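Local coordinates for hypothetical protein EF3068 (Enterococcus faecalis, PDB 2B6C) that is of unknown function but is predicted to be a DNA alkylation repair enzyme of the AlkD-like family of helical repeat proteins, at residues B[195-198]-B[199-203]; B[126-129]-B[130-133]. All coordinates share one frame; numbering follows the deposited sequence. Where two conformers were deposited one is given.

Contact 1: residues B[195-198]-B[199-203]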
loop_
_atom_site.group_PDB
_atom_site.type_symbol
_atom_site.label_atom_id
_atom_site.label_comp_id
_atom_site.label_asym_id
_atom_site.label_seq_id
_atom_site.Cartn_x
_atom_site.Cartn_y
_atom_site.Cartn_z
ATOM N N GLU B 195 24.257 -23.558 -6.896
ATOM C CA GLU B 195 25.434 -24.450 -6.965
ATOM C C GLU B 195 25.541 -25.140 -8.334
ATOM O O GLU B 195 26.582 -25.140 -8.973
ATOM C CB GLU B 195 25.335 -25.550 -5.888
ATOM C CG GLU B 195 25.566 -25.150 -4.412
ATOM C CD GLU B 195 26.852 -25.728 -3.848
ATOM O OE1 GLU B 195 27.069 -25.684 -2.616
ATOM O OE2 GLU B 195 27.662 -26.231 -4.648
ATOM N N GLU B 196 24.439 -25.787 -8.736
ATOM C CA GLU B 196 24.370 -26.507 -10.022
ATOM C C GLU B 196 24.662 -25.599 -11.204
ATOM O O GLU B 196 25.554 -25.904 -11.997
ATOM C CB GLU B 196 23.041 -27.223 -10.194
ATOM C CG GLU B 196 22.890 -28.366 -9.255
ATOM C CD GLU B 196 21.516 -28.997 -9.292
ATOM O OE1 GLU B 196 20.497 -28.314 -9.549
ATOM O OE2 GLU B 196 21.466 -30.202 -9.049
ATOM N N LEU B 197 23.958 -24.461 -11.289
ATOM C CA LEU B 197 24.183 -23.507 -12.354
ATOM C C LEU B 197 25.651 -23.069 -12.440
ATOM O O LEU B 197 26.244 -23.076 -13.515
ATOM C CB LEU B 197 23.256 -22.303 -12.172
ATOM C CG LEU B 197 23.111 -21.319 -13.332
ATOM C CD1 LEU B 197 24.296 -20.351 -13.370
ATOM C CD2 LEU B 197 22.913 -22.045 -14.654
HETATM N N MSE B 198 26.235 -22.712 -11.299
HETATM C CA MSE B 198 27.616 -22.197 -11.254
HETATM C C MSE B 198 28.677 -23.228 -11.605
HETATM O O MSE B 198 29.804 -22.862 -11.944
HETATM C CB MSE B 198 27.913 -21.557 -9.906
HETATM C CG MSE B 198 27.018 -20.337 -9.650
HETATM SE SE MSE B 198 27.505 -19.391 -8.004
HETATM C CE MSE B 198 29.027 -18.415 -8.677
ATOM N N LYS B 199 28.306 -24.504 -11.536
ATOM C CA LYS B 199 29.189 -25.581 -11.922
ATOM C C LYS B 199 28.946 -25.961 -13.382
ATOM O O LYS B 199 29.851 -26.458 -14.036
ATOM C CB LYS B 199 29.051 -26.786 -10.990
ATOM C CG LYS B 199 29.342 -26.478 -9.523
ATOM C CD LYS B 199 30.664 -27.049 -9.049
ATOM C CE LYS B 199 31.745 -26.009 -8.873
ATOM N NZ LYS B 199 31.535 -25.110 -7.681
ATOM N N GLU B 200 27.746 -25.669 -13.888
ATOM C CA GLU B 200 27.371 -25.897 -15.285
ATOM C C GLU B 200 28.000 -24.848 -16.196
ATOM O O GLU B 200 28.530 -25.171 -17.265
ATOM C CB GLU B 200 25.849 -25.829 -15.457
ATOM C CG GLU B 200 25.341 -26.287 -16.809
ATOM C CD GLU B 200 23.824 -26.262 -16.906
ATOM O OE1 GLU B 200 23.152 -26.398 -15.845
ATOM O OE2 GLU B 200 23.294 -26.098 -18.042
ATOM N N LEU B 201 27.924 -23.596 -15.773
ATOM C CA LEU B 201 28.402 -22.480 -16.564
ATOM C C LEU B 201 29.778 -22.042 -16.091
ATOM O O LEU B 201 30.088 -22.122 -14.884
ATOM C CB LEU B 201 27.422 -21.294 -16.459
ATOM C CG LEU B 201 25.939 -21.540 -16.815
ATOM C CD1 LEU B 201 25.117 -20.210 -16.779
ATOM C CD2 LEU B 201 25.800 -22.254 -18.180
ATOM N N VAL B 202 30.600 -21.573 -17.021
ATOM C CA VAL B 202 31.853 -20.907 -16.640
ATOM C C VAL B 202 31.627 -19.393 -16.539
ATOM O O VAL B 202 31.600 -18.673 -17.539
ATOM C CB VAL B 202 33.031 -21.278 -17.572
ATOM C CG1 VAL B 202 34.305 -20.475 -17.224
ATOM C CG2 VAL B 202 33.313 -22.791 -17.469
ATOM N N LEU B 203 31.439 -18.936 -15.304
ATOM C CA LEU B 203 31.117 -17.549 -15.011
ATOM C C LEU B 203 32.384 -16.732 -14.822
ATOM O O LEU B 203 33.420 -17.288 -14.529
ATOM C CB LEU B 203 30.243 -17.458 -13.755
ATOM C CG LEU B 203 28.868 -18.106 -13.823
ATOM C CD1 LEU B 203 28.191 -18.021 -12.434
ATOM C CD2 LEU B 203 27.983 -17.512 -14.958
HETATM O O HOH W 1 31.407 -20.645 -12.758
#

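Contact 2: residues B[126-129]-B[130-133]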
loop_
_atom_site.group_PDB
_atom_site.type_symbol
_atom_site.label_atom_id
_atom_site.label_comp_id
_atom_site.label_asym_id
_atom_site.label_seq_id
_atom_site.Cartn_x
_atom_site.Cartn_y
_atom_site.Cartn_z
ATOM N N PRO B 126 6.870 -13.248 -16.783
ATOM C CA PRO B 126 7.462 -13.497 -18.113
ATOM C C PRO B 126 7.354 -12.351 -19.120
ATOM O O PRO B 126 8.288 -12.122 -19.901
ATOM C CB PRO B 126 6.662 -14.732 -18.614
ATOM C CG PRO B 126 6.336 -15.442 -17.343
ATOM C CD PRO B 126 5.898 -14.316 -16.457
ATOM N N THR B 127 6.240 -11.633 -19.086
ATOM C CA THR B 127 6.005 -10.497 -19.964
ATOM C C THR B 127 6.965 -9.331 -19.679
ATOM O O THR B 127 7.554 -8.769 -20.601
ATOM C CB THR B 127 4.543 -10.018 -19.831
ATOM O OG1 THR B 127 3.661 -11.136 -20.063
ATOM C CG2 THR B 127 4.227 -8.942 -20.842
ATOM N N ILE B 128 7.126 -8.976 -18.405
ATOM C CA ILE B 128 8.047 -7.920 -18.019
ATOM C C ILE B 128 9.505 -8.334 -18.249
ATOM O O ILE B 128 10.288 -7.585 -18.814
ATOM C CB ILE B 128 7.838 -7.452 -16.572
ATOM C CG1 ILE B 128 6.382 -6.961 -16.366
ATOM C CG2 ILE B 128 8.885 -6.355 -16.213
ATOM C CD1 ILE B 128 5.828 -5.970 -17.457
ATOM N N PHE B 129 9.861 -9.537 -17.824
ATOM C CA PHE B 129 11.160 -10.080 -18.175
ATOM C C PHE B 129 11.491 -9.962 -19.685
ATOM O O PHE B 129 12.574 -9.530 -20.023
ATOM C CB PHE B 129 11.321 -11.506 -17.650
ATOM C CG PHE B 129 12.675 -12.125 -17.976
ATOM C CD1 PHE B 129 12.865 -12.815 -19.174
ATOM C CD2 PHE B 129 13.735 -11.993 -17.093
ATOM C CE1 PHE B 129 14.113 -13.367 -19.486
ATOM C CE2 PHE B 129 14.993 -12.558 -17.375
ATOM C CZ PHE B 129 15.182 -13.242 -18.589
ATOM N N ALA B 130 10.566 -10.334 -20.573
ATOM C CA ALA B 130 10.827 -10.300 -22.015
ATOM C C ALA B 130 11.030 -8.885 -22.581
ATOM O O ALA B 130 11.660 -8.744 -23.639
ATOM C CB ALA B 130 9.732 -11.060 -22.806
ATOM N N LEU B 131 10.504 -7.859 -21.897
ATOM C CA LEU B 131 10.744 -6.458 -22.265
ATOM C C LEU B 131 12.240 -6.152 -22.252
ATOM O O LEU B 131 12.760 -5.433 -23.105
ATOM C CB LEU B 131 10.092 -5.492 -21.254
ATOM C CG LEU B 131 8.602 -5.219 -21.234
ATOM C CD1 LEU B 131 8.299 -4.193 -20.110
ATOM C CD2 LEU B 131 8.121 -4.748 -22.625
ATOM N N PHE B 132 12.920 -6.682 -21.251
ATOM C CA PHE B 132 14.307 -6.333 -20.981
ATOM C C PHE B 132 15.294 -7.399 -21.488
ATOM O O PHE B 132 16.453 -7.092 -21.739
ATOM C CB PHE B 132 14.475 -6.098 -19.463
ATOM C CG PHE B 132 13.685 -4.928 -18.948
ATOM C CD1 PHE B 132 14.155 -3.618 -19.118
ATOM C CD2 PHE B 132 12.456 -5.131 -18.303
ATOM C CE1 PHE B 132 13.400 -2.494 -18.650
ATOM C CE2 PHE B 132 11.701 -4.037 -17.819
ATOM C CZ PHE B 132 12.169 -2.718 -17.987
ATOM N N TYR B 133 14.847 -8.652 -21.579
ATOM C CA TYR B 133 15.729 -9.744 -22.004
ATOM C C TYR B 133 16.325 -9.492 -23.412
ATOM O O TYR B 133 15.580 -9.207 -24.347
ATOM C CB TYR B 133 14.973 -11.106 -21.997
ATOM C CG TYR B 133 15.772 -12.183 -22.663
ATOM C CD1 TYR B 133 16.872 -12.747 -22.011
ATOM C CD2 TYR B 133 15.482 -12.607 -23.980
ATOM C CE1 TYR B 133 17.651 -13.704 -22.619
ATOM C CE2 TYR B 133 16.266 -13.594 -24.597
ATOM C CZ TYR B 133 17.366 -14.120 -23.903
ATOM O OH TYR B 133 18.183 -15.093 -24.465
#

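Contact 1: residues B[195-198]-B[199-203]
Leu-197 and Leu-201 meet one helical turn apart, where helix 191-200 runs out into a loop. Backbone bonds close this last turn. Glu-200 N gives its hydrogen to Glu-196 O (2.9 Å), and Leu-201 N gives its own to Leu-197 O (2.9 Å, N-H...O 161°). Glu-196 O also takes Lys-199 N at 3.1 Å. One oxygen therefore holds two amides as the turn tightens. Leu-201 is the first residue to leave helical backbone angles.

A water continues the bonding past the helix end. It lies 2.9 Å from Met-198 O, probably as donor, and accepts from Leu-203 N at 3.1 Å, so it bridges the last turn to the departing chain.

This is the C-terminal end of a helix: i to i+4 and i to i+3 amide bonds reach the carbonyls of the last turn, and an i to i+4 leucine pair lies on the side facing helix 157-166. In the Leu-197 conformer given, CD1 of Leu-201 reaches both its methyls, with CD1 to CD1 at 3.5 Å. There Leu-197 holds CG anti to its N (chi1 -167°), which leads the side chain along the helix toward Leu-201. Met-198, a selenomethionine, crosses Leu-203 at about a right angle. Its CG lies 3.8 Å from Leu-203 CD1, and the bend at chi3 (79°) brings CE near that methyl too.

Helix 157-166 lies against the Leu-197 and Leu-201 side chains: Lys-161 touches Leu-197 and forms a salt bridge with Glu-200, while Ile-164 touches Leu-201 and Leu-203. Leu-183 of helix 173-186 meets both Met-198 and Leu-203.

Contact 2: residues B[126-129]-B[130-133]
Phe-129 O accepts two amide hydrogens in the weakly bonded last part of helix 125-132, from Tyr-133 N at 2.9 Å and from Phe-132 N at 3.1 Å. Earlier in the helix, Ala-130 N bonds Pro-126 O at 3.0 Å. Between them Leu-131 N makes weak bonds to both Thr-127 O and Ile-128 O, so the helix is loosely bonded here.

The Phe-129 and Tyr-133 rings are near parallel, with planes at 20°. They are slid apart, with centroids separated by 5.7 Å, and barely overlap. The closer touch is Phe-129 CE1 on Tyr-133 CB, at 3.5 Å. CE1 and CZ of Phe-129 also come near CD1 of Tyr-133. With chi1 at -179° the Phe-129 ring is swung beside its own carbonyl carbon, toward the later turn and Tyr-133.

Ile-128 works on another side of the helix. Its CD1 lies beside Leu-131 CD1, at 4.0 Å. Its CG2 meets Phe-132 CE2 at the ring edge, in the ring plane. Ile-128 O is also at that edge, 3.3 Å from Phe-132 CD2.

Phe-132 adds an edge-to-face pair with Phe-114, and Ile-128 packs on Phe-114 and Trp-117. Tyr-133 has an edge-to-face pair with Tyr-166. Across these two segments the hydrogen bonds are all between backbone atoms; Thr-127 OG1 bonds to Glu-124. Apolar and aromatic contacts, with the two rings slid past one another, thus hold the side chains of a weakly bonded turn. The Tyr-133 ring also meets Lys-162 in a cation-pi contact, and that charge would probably polarise it.

Contact 2 comes first along the chain, in helix 125-132 and the residue after it. Contact 1 follows at the C-terminal end of helix 191-200. Their centres lie 23 Å apart and their nearest atoms about 11 Å, so they do not touch. The chain is helical, without strands. The centre of contact 2 is 14 Å from the chain centre; that of contact 1 is 24 Å from it, toward the C-terminal end. Helix 157-166 connects them indirectly: Lys-161 and Ile-164 meet contact 1, while Lys-162 and Tyr-166 meet Tyr-133. Both contacts belong to the same all-helical fold, and both pack against helix 157-166.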